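Local coordinates for protein serine repeat antigen 5 (Plasmodium falciparum, PDB 6X42) that has a papain-like cysteine protease fold and is probably a pseudo-zymogen, its own proteolytic activity being weak or absent, at residues K207-C212 with K257-P263. Residues are numbered along the deposited sequence; the frame is centred on the assembly and turned at random.
Sequences KVQNLC and KVDMYGP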
ATOM      1  N   LYS A 207     -17.908 -10.804   2.923  1.00 22.04           N
ATOM      2  CA  LYS A 207     -18.388 -10.119   4.107  1.00 21.90           C
ATOM      3  C   LYS A 207     -17.400  -9.026   4.539  1.00 18.48           C
ATOM      4  O   LYS A 207     -16.199  -9.100   4.277  1.00 19.91           O
ATOM      5  CB  LYS A 207     -18.511 -11.177   5.200  1.00 27.77           C
ATOM      6  CG  LYS A 207     -18.731 -10.721   6.607  1.00 34.16           C
ATOM      7  CD  LYS A 207     -18.588 -11.921   7.568  1.00 36.79           C
ATOM      8  CE  LYS A 207     -17.642 -11.609   8.736  1.00 38.67           C
ATOM      9  NZ  LYS A 207     -17.991 -10.370   9.506  1.00 36.45           N
ATOM     10  N   VAL A 208     -17.902  -8.017   5.248  1.00 16.53           N
ATOM     11  CA  VAL A 208     -17.020  -7.061   5.923  1.00 15.42           C
ATOM     12  C   VAL A 208     -16.497  -7.708   7.199  1.00 15.95           C
ATOM     13  O   VAL A 208     -17.273  -8.080   8.085  1.00 16.53           O
ATOM     14  CB  VAL A 208     -17.748  -5.743   6.230  1.00 15.90           C
ATOM     15  CG1 VAL A 208     -16.800  -4.802   6.969  1.00 16.56           C
ATOM     16  CG2 VAL A 208     -18.288  -5.078   4.967  1.00 18.00           C
ATOM     17  N   GLN A 209     -15.184  -7.871   7.276  1.00 15.10           N
ATOM     18  CA  GLN A 209     -14.570  -8.441   8.460  1.00 15.21           C
ATOM     19  C   GLN A 209     -14.622  -7.437   9.606  1.00 15.45           C
ATOM     20  O   GLN A 209     -14.710  -6.231   9.388  1.00 16.35           O
ATOM     21  CB  GLN A 209     -13.114  -8.833   8.147  1.00 15.86           C
ATOM     22  CG  GLN A 209     -12.972  -9.763   6.942  1.00 18.05           C
ATOM     23  CD  GLN A 209     -13.660 -11.067   7.103  1.00 19.75           C
ATOM     24  OE1 GLN A 209     -13.849 -11.578   8.204  1.00 21.07           O
ATOM     25  NE2 GLN A 209     -14.019 -11.658   5.968  1.00 24.42           N
ATOM     26  N   ASN A 210     -14.605  -7.947  10.835  1.00 17.38           N
ATOM     27  CA  ASN A 210     -14.747  -7.100  12.022  1.00 18.08           C
ATOM     28  C   ASN A 210     -13.905  -7.695  13.139  1.00 18.18           C
ATOM     29  O   ASN A 210     -14.242  -8.736  13.692  1.00 20.28           O
ATOM     30  CB  ASN A 210     -16.215  -6.987  12.450  1.00 21.73           C
ATOM     31  CG  ASN A 210     -16.424  -5.963  13.570  1.00 23.97           C
ATOM     32  OD1 ASN A 210     -16.015  -4.816  13.452  1.00 26.83           O
ATOM     33  ND2 ASN A 210     -17.108  -6.364  14.627  1.00 28.83           N
ATOM     34  N   LEU A 211     -12.819  -7.030  13.499  1.00 18.13           N
ATOM     35  CA  LEU A 211     -11.903  -7.625  14.455  1.00 18.03           C
ATOM     36  C   LEU A 211     -10.945  -6.568  14.972  1.00 18.07           C
ATOM     37  O   LEU A 211     -10.801  -5.491  14.393  1.00 17.78           O
ATOM     38  CB  LEU A 211     -11.118  -8.770  13.817  1.00 19.32           C
ATOM     39  CG  LEU A 211     -10.052  -8.413  12.773  1.00 18.76           C
ATOM     40  CD1 LEU A 211      -9.183  -9.644  12.555  1.00 20.64           C
ATOM     41  CD2 LEU A 211     -10.663  -7.919  11.486  1.00 18.78           C
ATOM     42  N   CYS A 212     -10.289  -6.913  16.067  1.00 20.98           N
ATOM     43  CA  CYS A 212      -9.243  -6.095  16.645  1.00 19.86           C
ATOM     44  C   CYS A 212      -7.895  -6.366  15.982  1.00 18.70           C
ATOM     45  O   CYS A 212      -7.629  -7.453  15.478  1.00 19.39           O
ATOM     46  CB  CYS A 212      -9.080  -6.441  18.133  1.00 23.33           C
ATOM     47  SG  CYS A 212     -10.565  -6.325  19.200  1.00 27.96           S
ATOM     48  N   LYS A 257     -12.734  -6.379   2.692  1.00 13.66           N
ATOM     49  CA  LYS A 257     -13.329  -5.245   3.396  1.00 13.45           C
ATOM     50  C   LYS A 257     -13.233  -5.486   4.896  1.00 13.46           C
ATOM     51  O   LYS A 257     -13.411  -6.615   5.361  1.00 14.26           O
ATOM     52  CB  LYS A 257     -14.799  -5.060   3.002  1.00 14.01           C
ATOM     53  CG  LYS A 257     -14.993  -4.682   1.558  1.00 14.90           C
ATOM     54  CD  LYS A 257     -16.469  -4.502   1.217  1.00 17.63           C
ATOM     55  CE  LYS A 257     -16.652  -4.175  -0.243  1.00 22.22           C
ATOM     56  NZ  LYS A 257     -16.564  -5.387  -1.092  1.00 24.94           N
ATOM     57  N   VAL A 258     -12.950  -4.433   5.648  1.00 13.48           N
ATOM     58  CA  VAL A 258     -12.799  -4.548   7.096  1.00 13.50           C
ATOM     59  C   VAL A 258     -13.420  -3.324   7.753  1.00 14.09           C
ATOM     60  O   VAL A 258     -13.253  -2.194   7.283  1.00 14.08           O
ATOM     61  CB  VAL A 258     -11.314  -4.766   7.487  1.00 13.59           C
ATOM     62  CG1 VAL A 258     -10.444  -3.585   7.080  1.00 14.63           C
ATOM     63  CG2 VAL A 258     -11.149  -5.052   8.963  1.00 14.61           C
ATOM     64  N   ASP A 259     -14.147  -3.561   8.838  1.00 13.91           N
ATOM     65  CA  ASP A 259     -14.770  -2.471   9.585  1.00 14.91           C
ATOM     66  C   ASP A 259     -13.704  -1.498  10.076  1.00 15.20           C
ATOM     67  O   ASP A 259     -12.674  -1.894  10.632  1.00 15.52           O
ATOM     68  CB  ASP A 259     -15.551  -3.077  10.758  1.00 15.96           C
ATOM     69  CG  ASP A 259     -16.507  -2.090  11.404  1.00 16.80           C
ATOM     70  OD1 ASP A 259     -15.997  -1.190  12.098  1.00 17.60           O
ATOM     71  OD2 ASP A 259     -17.739  -2.196  11.194  1.00 18.08           O
ATOM     72  N   MET A 260     -13.955  -0.206   9.863  1.00 15.54           N
ATOM     73  CA  MET A 260     -12.958   0.805  10.172  1.00 16.55           C
ATOM     74  C   MET A 260     -12.665   0.909  11.666  1.00 18.37           C
ATOM     75  O   MET A 260     -11.553   1.265  12.070  1.00 17.34           O
ATOM     76  CB  MET A 260     -13.494   2.164   9.765  1.00 18.60           C
ATOM     77  CG  MET A 260     -13.394   2.468   8.314  1.00 18.97           C
ATOM     78  SD  MET A 260     -13.875   4.205   8.057  1.00 18.47           S
ATOM     79  CE  MET A 260     -14.029   4.133   6.261  1.00 17.41           C
ATOM     80  N   TYR A 261     -13.662   0.676  12.496  1.00 23.20           N
ATOM     81  CA  TYR A 261     -13.492   0.872  13.928  1.00 27.71           C
ATOM     82  C   TYR A 261     -13.355  -0.447  14.672  1.00 30.48           C
ATOM     83  O   TYR A 261     -12.656  -0.507  15.685  1.00 33.69           O
ATOM     84  CB  TYR A 261     -14.619   1.763  14.492  1.00 30.45           C
ATOM     85  CG  TYR A 261     -14.571   3.225  13.997  1.00 33.80           C
ATOM     86  CD1 TYR A 261     -13.867   4.224  14.697  1.00 38.05           C
ATOM     87  CD2 TYR A 261     -15.224   3.599  12.839  1.00 36.31           C
ATOM     88  CE1 TYR A 261     -13.840   5.554  14.238  1.00 39.78           C
ATOM     89  CE2 TYR A 261     -15.193   4.911  12.370  1.00 38.48           C
ATOM     90  CZ  TYR A 261     -14.516   5.891  13.073  1.00 41.60           C
ATOM     91  OH  TYR A 261     -14.499   7.204  12.598  1.00 43.04           O
ATOM     92  N   GLY A 262     -13.961  -1.514  14.168  1.00 29.02           N
ATOM     93  CA  GLY A 262     -13.912  -2.804  14.801  1.00 30.14           C
ATOM     94  C   GLY A 262     -14.748  -2.874  16.064  1.00 29.40           C
ATOM     95  O   GLY A 262     -15.466  -1.930  16.424  1.00 29.27           O
ATOM     96  N   PRO A 263     -14.671  -4.010  16.762  1.00 31.69           N
ATOM     97  CA  PRO A 263     -15.424  -4.162  18.009  1.00 32.78           C
ATOM     98  C   PRO A 263     -15.053  -3.103  19.034  1.00 33.62           C
ATOM     99  O   PRO A 263     -13.910  -2.651  19.118  1.00 33.78           O
ATOM    100  CB  PRO A 263     -15.028  -5.560  18.496  1.00 33.88           C
ATOM    101  CG  PRO A 263     -14.549  -6.274  17.297  1.00 34.63           C
ATOM    102  CD  PRO A 263     -13.980  -5.253  16.379  1.00 32.76           C
TER
HETATM  103  O   HOH W   1     -14.143  -8.892   2.538  1.00 19.29           O
HETATM  104  O   HOH W   2     -18.381  -3.708  15.887  1.00 50.60           O
HETATM  105  O   HOH W   3     -12.398  -4.269  12.203  1.00 17.20           O
HETATM  106  O   HOH W   4     -10.316  -2.837  14.610  1.00 18.16           O
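In the papain-like fold, residues 208-209 add a short, weakly bonded parallel edge strand to strand 255-259, whose other side pairs antiparallel with strand 236-243. A water first bridges Lys207 O (2.7 Å) and Lys257 N (2.9 Å). Val208 shares a face with Lys257, and Val208 CG1 lies 3.5 Å from Asp259 N. Gln209 supplies both direct backbone hydrogen bonds, its N to Lys257 O at 2.9 Å and its O from Asp259 N at 2.8 Å, straddling Val258 as parallel pairing requires; its NE2 turns off to Glu202 O. Direct pairing then ends, because the 259-262 turn carries Met260 and Tyr261 away until the chain returns at Gly262. In this Asx turn Asp259 OD1 accepts from Tyr261 N and Gly262 N, and OD2 is hydrogen-bonded to Tyr229 OH. Asn210 OD1 sits 3.2 Å from Gly262 CA; a CB on Gly262 would clash with Leu211 O, and positive phi also favours glycine. A second water links Leu211 N (3.1 Å) to Asp259 O (2.9 Å). Leu211 CD2 packs 3.8 Å from Val258 CG2, and both side chains touch Phe270. Cys212, tied by its disulfide to Cys266, ends the contact with SG 4.4 Å from Pro263 CG.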